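Local atomic coordinates of type III restriction-modification enzyme EcoP15I Res subunit (Escherichia coli, PDB entry 4ZCF), a protein that cuts DNA downstream of one of two inversely oriented recognition sites, as the ATP-binding, helicase-like restriction subunit working with the Mod subunit. Residues C[114-119]-C[228-233]; C[83-88]-C[252-257]; C[165-170]-C[182-187]. All coordinates share one frame; numbering follows the deposited sequence.

Contact 1. Residues C[114-119]-C[228-233]; sequences VPTLSI and PHRFPT. With AMP (adenosine monophosphate), chain H; nucleotides of chain E; nucleotides of chain D.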
loop_
_atom_site.group_PDB
_atom_site.type_symbol
_atom_site.label_atom_id
_atom_site.label_comp_id
_atom_site.label_asym_id
_atom_site.label_seq_id
_atom_site.Cartn_x
_atom_site.Cartn_y
_atom_site.Cartn_z
ATOM N N VAL C 114 6.929 -19.153 14.681
ATOM C CA VAL C 114 7.600 -18.595 15.856
ATOM C C VAL C 114 6.590 -18.364 16.990
ATOM O O VAL C 114 5.411 -18.221 16.695
ATOM C CB VAL C 114 8.527 -17.365 15.542
ATOM C CG1 VAL C 114 9.673 -17.753 14.603
ATOM C CG2 VAL C 114 7.745 -16.168 15.001
ATOM N N PRO C 115 6.959 -18.439 18.283
ATOM C CA PRO C 115 5.926 -18.315 19.322
ATOM C C PRO C 115 5.705 -16.910 19.899
ATOM O O PRO C 115 4.732 -16.697 20.644
ATOM C CB PRO C 115 6.460 -19.238 20.416
ATOM C CG PRO C 115 7.971 -19.140 20.285
ATOM C CD PRO C 115 8.291 -18.708 18.878
ATOM N N THR C 116 6.626 -15.970 19.574
ATOM C CA THR C 116 6.773 -14.645 20.172
ATOM C C THR C 116 7.117 -13.532 19.163
ATOM O O THR C 116 7.713 -13.813 18.124
ATOM C CB THR C 116 7.772 -14.840 21.348
ATOM O OG1 THR C 116 7.092 -14.863 22.608
ATOM C CG2 THR C 116 8.945 -13.916 21.334
ATOM N N LEU C 117 6.724 -12.272 19.466
ATOM C CA LEU C 117 7.015 -11.120 18.608
ATOM C C LEU C 117 8.498 -10.785 18.549
ATOM O O LEU C 117 8.971 -10.356 17.492
ATOM C CB LEU C 117 6.221 -9.880 19.017
ATOM C CG LEU C 117 4.723 -9.897 18.773
ATOM C CD1 LEU C 117 4.082 -8.669 19.385
ATOM C CD2 LEU C 117 4.377 -10.059 17.280
ATOM N N SER C 118 9.229 -10.976 19.671
ATOM C CA SER C 118 10.674 -10.728 19.765
ATOM C C SER C 118 11.464 -11.726 18.898
ATOM O O SER C 118 12.440 -11.345 18.245
ATOM C CB SER C 118 11.144 -10.820 21.211
ATOM O OG SER C 118 10.323 -10.087 22.105
ATOM N N ILE C 119 11.052 -12.998 18.905
ATOM C CA ILE C 119 11.648 -14.031 18.067
ATOM C C ILE C 119 11.251 -13.720 16.602
ATOM O O ILE C 119 12.096 -13.837 15.720
ATOM C CB ILE C 119 11.266 -15.474 18.528
ATOM C CG1 ILE C 119 11.780 -15.770 19.959
ATOM C CG2 ILE C 119 11.770 -16.535 17.535
ATOM C CD1 ILE C 119 11.201 -17.116 20.619
ATOM N N PRO C 228 9.973 -25.548 20.352
ATOM C CA PRO C 228 8.758 -26.381 20.273
ATOM C C PRO C 228 7.986 -26.563 21.561
ATOM O O PRO C 228 6.846 -27.026 21.519
ATOM C CB PRO C 228 9.271 -27.705 19.702
ATOM C CG PRO C 228 10.687 -27.758 20.088
ATOM C CD PRO C 228 11.189 -26.355 20.118
ATOM N N HIS C 229 8.612 -26.205 22.696
ATOM C CA HIS C 229 8.050 -26.279 24.038
ATOM C C HIS C 229 6.952 -25.227 24.259
ATOM O O HIS C 229 6.238 -25.294 25.258
ATOM C CB HIS C 229 9.169 -26.132 25.086
ATOM C CG HIS C 229 9.925 -24.836 25.031
ATOM N ND1 HIS C 229 9.731 -23.845 25.982
ATOM C CD2 HIS C 229 10.908 -24.438 24.185
ATOM C CE1 HIS C 229 10.583 -22.878 25.677
ATOM N NE2 HIS C 229 11.316 -23.190 24.605
ATOM N N ARG C 230 6.833 -24.259 23.337
ATOM C CA ARG C 230 5.856 -23.180 23.387
ATOM C C ARG C 230 4.654 -23.474 22.485
ATOM O O ARG C 230 3.740 -22.651 22.347
ATOM C CB ARG C 230 6.525 -21.848 23.057
ATOM C CG ARG C 230 7.281 -21.255 24.241
ATOM C CD ARG C 230 7.968 -19.969 23.816
ATOM N NE ARG C 230 8.163 -19.011 24.908
ATOM C CZ ARG C 230 7.205 -18.256 25.436
ATOM N NH1 ARG C 230 5.951 -18.366 25.013
ATOM N NH2 ARG C 230 7.485 -17.412 26.419
ATOM N N PHE C 231 4.638 -24.689 21.929
ATOM C CA PHE C 231 3.582 -25.216 21.065
ATOM C C PHE C 231 3.202 -26.603 21.617
ATOM O O PHE C 231 3.567 -27.612 21.006
ATOM C CB PHE C 231 4.075 -25.314 19.605
ATOM C CG PHE C 231 4.563 -24.023 18.989
ATOM C CD1 PHE C 231 5.864 -23.573 19.209
ATOM C CD2 PHE C 231 3.748 -23.288 18.141
ATOM C CE1 PHE C 231 6.318 -22.393 18.623
ATOM C CE2 PHE C 231 4.210 -22.116 17.547
ATOM C CZ PHE C 231 5.491 -21.680 17.790
ATOM N N PRO C 232 2.532 -26.689 22.804
ATOM C CA PRO C 232 2.189 -28.023 23.352
ATOM C C PRO C 232 1.174 -28.772 22.488
ATOM O O PRO C 232 0.045 -28.315 22.334
ATOM C CB PRO C 232 1.686 -27.727 24.775
ATOM C CG PRO C 232 1.895 -26.234 24.999
ATOM C CD PRO C 232 2.012 -25.599 23.664
ATOM N N THR C 233 1.611 -29.910 21.903
ATOM C CA THR C 233 0.891 -30.786 20.963
ATOM C C THR C 233 -0.620 -31.010 21.150
ATOM O O THR C 233 -1.333 -31.156 20.150
ATOM C CB THR C 233 1.623 -32.110 20.780
HETATM P P AMP H . 15.763 -17.421 17.735
HETATM O O1P AMP H . 14.801 -17.563 18.853
HETATM O O2P AMP H . 16.476 -18.723 17.728
HETATM O O3P AMP H . 14.924 -17.473 16.511
HETATM O "O5'" AMP H . 16.676 -16.116 17.815
HETATM C "C5'" AMP H . 18.089 -16.227 17.821
HETATM C "C4'" AMP H . 18.739 -15.085 17.109
HETATM O "O4'" AMP H . 20.185 -15.239 17.114
HETATM C "C3'" AMP H . 18.340 -15.067 15.674
HETATM O "O3'" AMP H . 17.203 -14.218 15.520
HETATM C "C2'" AMP H . 19.523 -14.597 14.929
HETATM O "O2'" AMP H . 19.481 -13.174 14.752
HETATM C "C1'" AMP H . 20.701 -14.927 15.788
HETATM N N9 AMP H . 21.517 -15.956 15.282
HETATM C C8 AMP H . 21.121 -17.210 15.185
HETATM N N7 AMP H . 22.139 -17.975 14.702
HETATM C C5 AMP H . 23.282 -17.067 14.541
HETATM C C6 AMP H . 24.637 -17.135 14.109
HETATM N N6 AMP H . 25.202 -18.363 13.681
HETATM N N1 AMP H . 25.381 -15.999 14.108
HETATM C C2 AMP H . 24.884 -14.831 14.487
HETATM N N3 AMP H . 23.628 -14.690 14.902
HETATM C C4 AMP H . 22.783 -15.747 14.956
ATOM P P DA E 5 4.538 -11.041 22.738
ATOM O OP1 DA E 5 5.683 -11.908 22.357
ATOM O OP2 DA E 5 4.753 -9.571 22.771
ATOM O "O5'" DA E 5 3.331 -11.436 21.773
ATOM C "C5'" DA E 5 2.086 -10.839 22.007
ATOM C "C4'" DA E 5 0.975 -11.401 21.139
ATOM O "O4'" DA E 5 -0.127 -11.709 22.030
ATOM C "C3'" DA E 5 0.463 -10.395 20.105
ATOM O "O3'" DA E 5 0.344 -11.001 18.796
ATOM C "C2'" DA E 5 -0.863 -9.893 20.674
ATOM C "C1'" DA E 5 -1.238 -10.876 21.781
ATOM N N9 DA E 5 -1.746 -10.269 23.025
ATOM C C8 DA E 5 -1.096 -9.402 23.883
ATOM N N7 DA E 5 -1.842 -8.991 24.884
ATOM C C5 DA E 5 -3.066 -9.641 24.680
ATOM C C6 DA E 5 -4.310 -9.631 25.368
ATOM N N6 DA E 5 -4.516 -8.970 26.516
ATOM N N1 DA E 5 -5.310 -10.434 24.911
ATOM C C2 DA E 5 -5.146 -11.113 23.772
ATOM N N3 DA E 5 -4.027 -11.188 23.053
ATOM C C4 DA E 5 -3.020 -10.438 23.554
ATOM P P DT D 20 -1.779 -22.871 23.502
ATOM O OP1 DT D 20 -1.238 -23.629 22.356
ATOM O OP2 DT D 20 -2.759 -23.529 24.395
ATOM O "O5'" DT D 20 -0.566 -22.343 24.397
ATOM C "C5'" DT D 20 0.576 -21.790 23.766
ATOM C "C4'" DT D 20 1.526 -21.229 24.805
ATOM O "O4'" DT D 20 0.831 -20.223 25.585
ATOM C "C3'" DT D 20 2.079 -22.258 25.784
ATOM O "O3'" DT D 20 3.488 -22.169 25.821
ATOM C "C2'" DT D 20 1.465 -21.909 27.133
ATOM C "C1'" DT D 20 1.049 -20.450 26.965
ATOM N N1 DT D 20 -0.157 -20.031 27.782
ATOM C C2 DT D 20 -0.003 -19.077 28.779
ATOM O O2 DT D 20 1.058 -18.524 29.046
ATOM N N3 DT D 20 -1.163 -18.780 29.464
ATOM C C4 DT D 20 -2.422 -19.344 29.283
ATOM O O4 DT D 20 -3.342 -18.968 30.015
ATOM C C5 DT D 20 -2.506 -20.339 28.224
ATOM C C7 DT D 20 -3.794 -21.028 27.878
ATOM C C6 DT D 20 -1.387 -20.628 27.548
#

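Contact 2. Residues C[83-88]-C[252-257]; sequences SMETGT and YGATFS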
loop_
_atom_site.group_PDB
_atom_site.type_symbol
_atom_site.label_atom_id
_atom_site.label_comp_id
_atom_site.label_asym_id
_atom_site.label_seq_id
_atom_site.Cartn_x
_atom_site.Cartn_y
_atom_site.Cartn_z
ATOM N N SER C 83 17.762 -30.787 18.381
ATOM C CA SER C 83 17.976 -30.217 19.699
ATOM C C SER C 83 19.332 -29.519 19.760
ATOM O O SER C 83 20.384 -30.139 19.587
ATOM C CB SER C 83 17.821 -31.266 20.796
ATOM O OG SER C 83 17.961 -30.656 22.067
ATOM N N MET C 84 19.287 -28.196 19.934
ATOM C CA MET C 84 20.465 -27.333 20.003
ATOM C C MET C 84 20.286 -26.385 21.140
ATOM O O MET C 84 19.229 -25.766 21.249
ATOM C CB MET C 84 20.647 -26.537 18.704
ATOM C CG MET C 84 20.697 -27.395 17.481
ATOM S SD MET C 84 21.878 -26.739 16.331
ATOM C CE MET C 84 21.434 -27.580 14.977
ATOM N N GLU C 85 21.306 -26.252 21.990
ATOM C CA GLU C 85 21.227 -25.326 23.123
ATOM C C GLU C 85 21.295 -23.841 22.692
ATOM O O GLU C 85 21.692 -23.526 21.562
ATOM C CB GLU C 85 22.275 -25.667 24.198
ATOM C CG GLU C 85 21.877 -25.300 25.622
ATOM C CD GLU C 85 20.416 -25.411 26.034
ATOM O OE1 GLU C 85 19.956 -26.531 26.362
ATOM O OE2 GLU C 85 19.746 -24.353 26.086
ATOM N N THR C 86 20.861 -22.943 23.596
ATOM C CA THR C 86 20.875 -21.493 23.398
ATOM C C THR C 86 22.307 -21.006 23.155
ATOM O O THR C 86 23.233 -21.420 23.860
ATOM C CB THR C 86 20.160 -20.778 24.567
ATOM O OG1 THR C 86 18.908 -21.434 24.815
ATOM C CG2 THR C 86 19.908 -19.295 24.286
ATOM N N GLY C 87 22.458 -20.176 22.123
ATOM C CA GLY C 87 23.721 -19.580 21.702
ATOM C C GLY C 87 24.573 -20.460 20.812
ATOM O O GLY C 87 25.773 -20.205 20.694
ATOM N N THR C 88 23.965 -21.503 20.178
ATOM C CA THR C 88 24.667 -22.446 19.288
ATOM C C THR C 88 24.330 -22.274 17.794
ATOM O O THR C 88 24.809 -23.052 16.961
ATOM C CB THR C 88 24.555 -23.911 19.773
ATOM O OG1 THR C 88 23.211 -24.372 19.645
ATOM C CG2 THR C 88 25.078 -24.118 21.194
ATOM N N TYR C 252 12.877 -27.078 16.289
ATOM C CA TYR C 252 14.204 -26.647 16.739
ATOM C C TYR C 252 14.147 -25.982 18.066
ATOM O O TYR C 252 13.414 -25.002 18.241
ATOM C CB TYR C 252 14.828 -25.664 15.730
ATOM C CG TYR C 252 15.156 -26.290 14.395
ATOM C CD1 TYR C 252 14.180 -26.424 13.409
ATOM C CD2 TYR C 252 16.457 -26.683 14.088
ATOM C CE1 TYR C 252 14.485 -26.959 12.163
ATOM C CE2 TYR C 252 16.769 -27.233 12.846
ATOM C CZ TYR C 252 15.774 -27.389 11.894
ATOM O OH TYR C 252 16.055 -27.947 10.679
ATOM N N GLY C 253 14.965 -26.469 18.983
ATOM C CA GLY C 253 15.018 -25.883 20.307
ATOM C C GLY C 253 15.919 -26.600 21.272
ATOM O O GLY C 253 16.582 -27.578 20.923
ATOM N N ALA C 254 15.930 -26.096 22.501
ATOM C CA ALA C 254 16.713 -26.616 23.606
ATOM C C ALA C 254 15.802 -27.367 24.600
ATOM O O ALA C 254 16.306 -28.107 25.455
ATOM C CB ALA C 254 17.410 -25.463 24.294
ATOM N N THR C 255 14.459 -27.179 24.474
ATOM C CA THR C 255 13.456 -27.796 25.350
ATOM C C THR C 255 12.369 -28.576 24.596
ATOM O O THR C 255 11.661 -28.019 23.751
ATOM C CB THR C 255 12.868 -26.774 26.342
ATOM O OG1 THR C 255 13.926 -26.004 26.905
ATOM C CG2 THR C 255 12.054 -27.431 27.452
ATOM N N PHE C 256 12.241 -29.863 24.942
ATOM C CA PHE C 256 11.254 -30.797 24.422
ATOM C C PHE C 256 10.586 -31.396 25.675
ATOM O O PHE C 256 10.969 -32.459 26.185
ATOM C CB PHE C 256 11.906 -31.851 23.503
ATOM C CG PHE C 256 12.309 -31.351 22.130
ATOM C CD1 PHE C 256 13.477 -30.619 21.951
ATOM C CD2 PHE C 256 11.547 -31.654 21.010
ATOM C CE1 PHE C 256 13.845 -30.156 20.688
ATOM C CE2 PHE C 256 11.919 -31.196 19.750
ATOM C CZ PHE C 256 13.073 -30.467 19.596
ATOM N N SER C 257 9.637 -30.615 26.221
ATOM C CA SER C 257 8.848 -30.886 27.426
ATOM C C SER C 257 7.758 -31.968 27.203
ATOM O O SER C 257 7.079 -32.372 28.158
ATOM C CB SER C 257 8.220 -29.585 27.923
ATOM O OG SER C 257 7.417 -28.992 26.913
#

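Contact 3. Residues C[165-170]-C[182-187]; sequences QAIHDF and HVLVIN. With nucleotides of chain E.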
loop_
_atom_site.group_PDB
_atom_site.type_symbol
_atom_site.label_atom_id
_atom_site.label_comp_id
_atom_site.label_asym_id
_atom_site.label_seq_id
_atom_site.Cartn_x
_atom_site.Cartn_y
_atom_site.Cartn_z
ATOM N N GLN C 165 -1.930 -9.653 3.561
ATOM C CA GLN C 165 -1.055 -9.486 2.392
ATOM C C GLN C 165 0.093 -10.450 2.256
ATOM O O GLN C 165 0.373 -10.880 1.138
ATOM C CB GLN C 165 -0.662 -8.036 2.103
ATOM C CG GLN C 165 -1.605 -7.383 1.092
ATOM C CD GLN C 165 -1.303 -7.627 -0.382
ATOM O OE1 GLN C 165 -0.185 -7.435 -0.869
ATOM N NE2 GLN C 165 -2.346 -7.900 -1.158
ATOM N N ALA C 166 0.729 -10.812 3.394
ATOM C CA ALA C 166 1.831 -11.775 3.484
ATOM C C ALA C 166 1.389 -13.137 2.911
ATOM O O ALA C 166 2.072 -13.662 2.030
ATOM C CB ALA C 166 2.265 -11.930 4.928
ATOM N N ILE C 167 0.208 -13.651 3.354
ATOM C CA ILE C 167 -0.400 -14.908 2.894
ATOM C C ILE C 167 -0.736 -14.882 1.380
ATOM O O ILE C 167 -0.262 -15.752 0.642
ATOM C CB ILE C 167 -1.553 -15.399 3.831
ATOM C CG1 ILE C 167 -0.980 -15.801 5.207
ATOM C CG2 ILE C 167 -2.333 -16.595 3.204
ATOM C CD1 ILE C 167 -1.759 -15.366 6.350
ATOM N N HIS C 168 -1.490 -13.855 0.918
ATOM C CA HIS C 168 -1.803 -13.657 -0.503
ATOM C C HIS C 168 -0.507 -13.770 -1.331
ATOM O O HIS C 168 -0.412 -14.659 -2.164
ATOM C CB HIS C 168 -2.492 -12.291 -0.747
ATOM C CG HIS C 168 -2.510 -11.895 -2.196
ATOM N ND1 HIS C 168 -1.614 -10.965 -2.701
ATOM C CD2 HIS C 168 -3.236 -12.397 -3.223
ATOM C CE1 HIS C 168 -1.849 -10.909 -4.003
ATOM N NE2 HIS C 168 -2.817 -11.753 -4.362
ATOM N N ASP C 169 0.502 -12.924 -1.035
ATOM C CA ASP C 169 1.810 -12.880 -1.706
ATOM C C ASP C 169 2.611 -14.175 -1.655
ATOM O O ASP C 169 3.282 -14.492 -2.628
ATOM C CB ASP C 169 2.671 -11.753 -1.124
ATOM C CG ASP C 169 2.109 -10.344 -1.244
ATOM O OD1 ASP C 169 1.132 -10.150 -2.010
ATOM O OD2 ASP C 169 2.658 -9.436 -0.591
ATOM N N PHE C 170 2.596 -14.890 -0.512
ATOM C CA PHE C 170 3.343 -16.130 -0.349
ATOM C C PHE C 170 2.704 -17.224 -1.205
ATOM O O PHE C 170 3.407 -17.900 -1.948
ATOM C CB PHE C 170 3.444 -16.537 1.151
ATOM C CG PHE C 170 4.051 -17.904 1.439
ATOM C CD1 PHE C 170 5.428 -18.079 1.474
ATOM C CD2 PHE C 170 3.236 -19.003 1.712
ATOM C CE1 PHE C 170 5.983 -19.330 1.766
ATOM C CE2 PHE C 170 3.792 -20.251 2.020
ATOM C CZ PHE C 170 5.161 -20.410 2.024
ATOM N N HIS C 182 10.792 -18.977 -1.158
ATOM C CA HIS C 182 9.748 -18.152 -0.545
ATOM C C HIS C 182 9.494 -18.582 0.902
ATOM O O HIS C 182 9.189 -19.746 1.153
ATOM C CB HIS C 182 8.457 -18.185 -1.395
ATOM C CG HIS C 182 8.677 -17.830 -2.838
ATOM N ND1 HIS C 182 8.851 -16.517 -3.241
ATOM C CD2 HIS C 182 8.750 -18.634 -3.927
ATOM C CE1 HIS C 182 9.041 -16.565 -4.551
ATOM N NE2 HIS C 182 8.978 -17.817 -5.011
ATOM N N VAL C 183 9.622 -17.653 1.852
ATOM C CA VAL C 183 9.433 -17.993 3.263
ATOM C C VAL C 183 8.420 -17.139 4.072
ATOM O O VAL C 183 8.538 -15.916 4.143
ATOM C CB VAL C 183 10.783 -18.274 3.994
ATOM C CG1 VAL C 183 11.646 -17.027 4.109
ATOM C CG2 VAL C 183 10.552 -18.902 5.353
ATOM N N LEU C 184 7.430 -17.812 4.669
ATOM C CA LEU C 184 6.408 -17.202 5.509
ATOM C C LEU C 184 6.778 -17.237 6.987
ATOM O O LEU C 184 6.787 -18.304 7.599
ATOM C CB LEU C 184 5.026 -17.838 5.290
ATOM C CG LEU C 184 3.853 -17.068 5.909
ATOM C CD1 LEU C 184 3.463 -15.880 5.062
ATOM C CD2 LEU C 184 2.652 -17.959 6.094
ATOM N N VAL C 185 7.058 -16.073 7.563
ATOM C CA VAL C 185 7.341 -15.957 8.994
ATOM C C VAL C 185 6.023 -15.521 9.692
ATOM O O VAL C 185 5.434 -14.499 9.326
ATOM C CB VAL C 185 8.531 -15.016 9.303
ATOM C CG1 VAL C 185 8.972 -15.147 10.760
ATOM C CG2 VAL C 185 9.700 -15.282 8.355
ATOM N N ILE C 186 5.550 -16.342 10.653
ATOM C CA ILE C 186 4.294 -16.164 11.412
ATOM C C ILE C 186 4.480 -16.556 12.892
ATOM O O ILE C 186 5.165 -17.536 13.192
ATOM C CB ILE C 186 3.124 -16.967 10.733
ATOM C CG1 ILE C 186 1.749 -16.619 11.347
ATOM C CG2 ILE C 186 3.393 -18.493 10.739
ATOM C CD1 ILE C 186 0.537 -16.971 10.480
ATOM N N ASN C 187 3.871 -15.783 13.799
ATOM C CA ASN C 187 3.900 -16.025 15.244
ATOM C C ASN C 187 2.642 -16.789 15.683
ATOM O O ASN C 187 1.783 -17.046 14.847
ATOM C CB ASN C 187 4.125 -14.731 16.042
ATOM C CG ASN C 187 3.047 -13.693 15.876
ATOM O OD1 ASN C 187 2.737 -13.254 14.757
ATOM N ND2 ASN C 187 2.463 -13.273 16.993
ATOM P P DT E 6 -0.071 -10.273 17.433
ATOM O OP1 DT E 6 0.507 -11.012 16.292
ATOM O OP2 DT E 6 0.170 -8.822 17.521
ATOM O "O5'" DT E 6 -1.642 -10.443 17.423
ATOM C "C5'" DT E 6 -2.375 -11.639 17.582
ATOM C "C4'" DT E 6 -3.873 -11.344 17.561
ATOM O "O4'" DT E 6 -4.344 -10.909 18.858
ATOM C "C3'" DT E 6 -4.297 -10.266 16.574
ATOM O "O3'" DT E 6 -5.290 -10.803 15.738
ATOM C "C2'" DT E 6 -4.742 -9.075 17.425
ATOM C "C1'" DT E 6 -5.139 -9.748 18.733
ATOM N N1 DT E 6 -5.001 -8.933 19.987
ATOM C C2 DT E 6 -6.026 -8.975 20.903
ATOM O O2 DT E 6 -7.058 -9.588 20.709
ATOM N N3 DT E 6 -5.804 -8.255 22.055
ATOM C C4 DT E 6 -4.684 -7.491 22.384
ATOM O O4 DT E 6 -4.628 -6.867 23.455
ATOM C C5 DT E 6 -3.628 -7.519 21.407
ATOM C C7 DT E 6 -2.358 -6.757 21.675
ATOM C C6 DT E 6 -3.834 -8.234 20.277
#

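Contact 1. Residues C[114-119]-C[228-233]
The phenyl ring of Phe231 is the main flat group here: its CZ lies 3.6 Å from the carbonyl carbon of Val114, which sits at the ring edge near its plane. Pro115 is the next neighbour along that chain, its CB 3.6 Å from Phe231 CE1, with the two side chains crossing at about a right angle. Over one face of the Arg230 guanidinium stands the Thr116 hydroxyl, a loose approach of 4.4 Å between OG1 and NH1. The His229 imidazole carries the Arg230 CG over one face, displaced toward its rim.

Pro115 is thus held by two successive residues. Arg230, with CG anti to its carbonyl carbon (chi1 -80°), runs extended from CG to NE across the proline, and its CD comes 3.6 Å from Pro115 CG. No hydrogen bond joins the segments; the grip on Pro115 is by carbon packing.

The polar groups turn to the bound molecules instead. At the start of the helix, Leu117 N donates to OP1 of DA5 in chain E over 3.1 Å in a nearly straight bond (163°), and Thr116 OG1 adds a weak one to the same oxygen. Placed at a helix N-terminus, this phosphate charge would probably be favoured by the helix dipole. Farther along, Ile119 CG2 lies 3.4 Å from O3P of AMP, while Arg230 O lies close to O3' of DT20 in chain D.

The sequences fit helicase motif Ia and the last two residues of the Asp-Glu-Pro-His form of motif II. Phe231 is backed by Thr237, Trp238 and Ile241 of helix 236-242 and by Ile225 of strand 222-226, while Pro115 also packs on Ser188 of helix 188-191.

Contact 2. Residues C[83-88]-C[252-257]
Glu85 leaves the backbone with CG anti to its N (chi1 -151°) and then bends sharply at chi2 (34°), a combination that folds the carboxylate back over its own turn. There OE2 accepts from Thr86 N at 3.1 Å, met from above the carboxylate plane, and from Thr86 OG1 on its anti lone pair. The same fold lays the carboxylate against the Ala254 methyl, with OE2 the nearer oxygen to CB. Beside it the strands run parallel, Ser83 bridging Gly253, and Met84 N donates to Gly253 O over 2.9 Å from 41° above the carbonyl plane. Phe256 CE1 reaches Ser83 CB at 4.1 Å. A type II turn follows from Glu85 to Thr88, with Gly87 at positive phi, and Thr88 OG1 closes it on Glu85 O at 2.6 Å. An alanine at Glu85 would remove the carboxylate, and would probably loosen the turn at Thr86 and the packing on Ala254. The segments match the start of the P-loop and the helicase motif III. Two bonds on one oxygen of a buried carboxylate are consistent with an ionised, rotationally fixed Glu85.

Contact 3. Residues C[165-170]-C[182-187]
Leu184 CB sits almost squarely over the centre of the Phe170 ring, 3.8 Å from the centroid and 9° off its normal, a CH-pi contact on one face. The ring edge is turned to the strand backbone, with Phe170 CE1 3.3 Å from His182 O. The leucine branches reach up to the helix: CD1 lies 4.1 Å from Ala166 CB, and CD2 touches Ile167 CG1. Both key side chains leave the backbone with CG anti to N (chi1 173° for Phe170), so they cross obliquely in the gap between helix and strand, whose axes approach to 9.2 Å.

In the next shell, Leu216 of helix 212-217 packs on Ile167, Phe170 and Leu184 together, and Tyr147 flanks Leu184. His182 gives the contact its CB and backbone while its imidazole leads away, ND1 bonded to Tyr147 OH and NE2 to Ser174 O. At the N-cap of the following helix, Asn187 ND2 donates to OP1 of DT6 in chain E at 3.1 Å in a nearly straight bond, its OD1 being held by Lys120 NZ.

Helix 165-172 links strand 143-148 to the adjacent parallel strand 180-186 and runs nearly antiparallel to the latter. This is the beta-alpha-beta crossover of a RecA-like helicase domain, its hydrophobic helix face laid on the sheet, with DNA met at the C-terminal side of the sheet.

Contacts 2 and 3 reach the same parallel sheet of the first RecA-like domain, and contact 1 is made by the loops that follow two of its strands. Along the chain they nest, contact 3 within the loop closed by contact 1 and that within the loop closed by contact 2. Contacts 1 and 2 have centres about 12 Å apart and touch where Pro228 CG meets Phe256 CZ at 3.6 Å. Contacts 1 and 3, centres about 17 Å apart, are probably joined by a hydrogen bond from Val114 N to Ile186 O (2.8 Å). Contact 1 stands between AMP and DNA; contact 2 borders the nucleotide pocket, the Thr86 side chain about 7 Å from AMP, and contact 3 reaches the next phosphate of chain E.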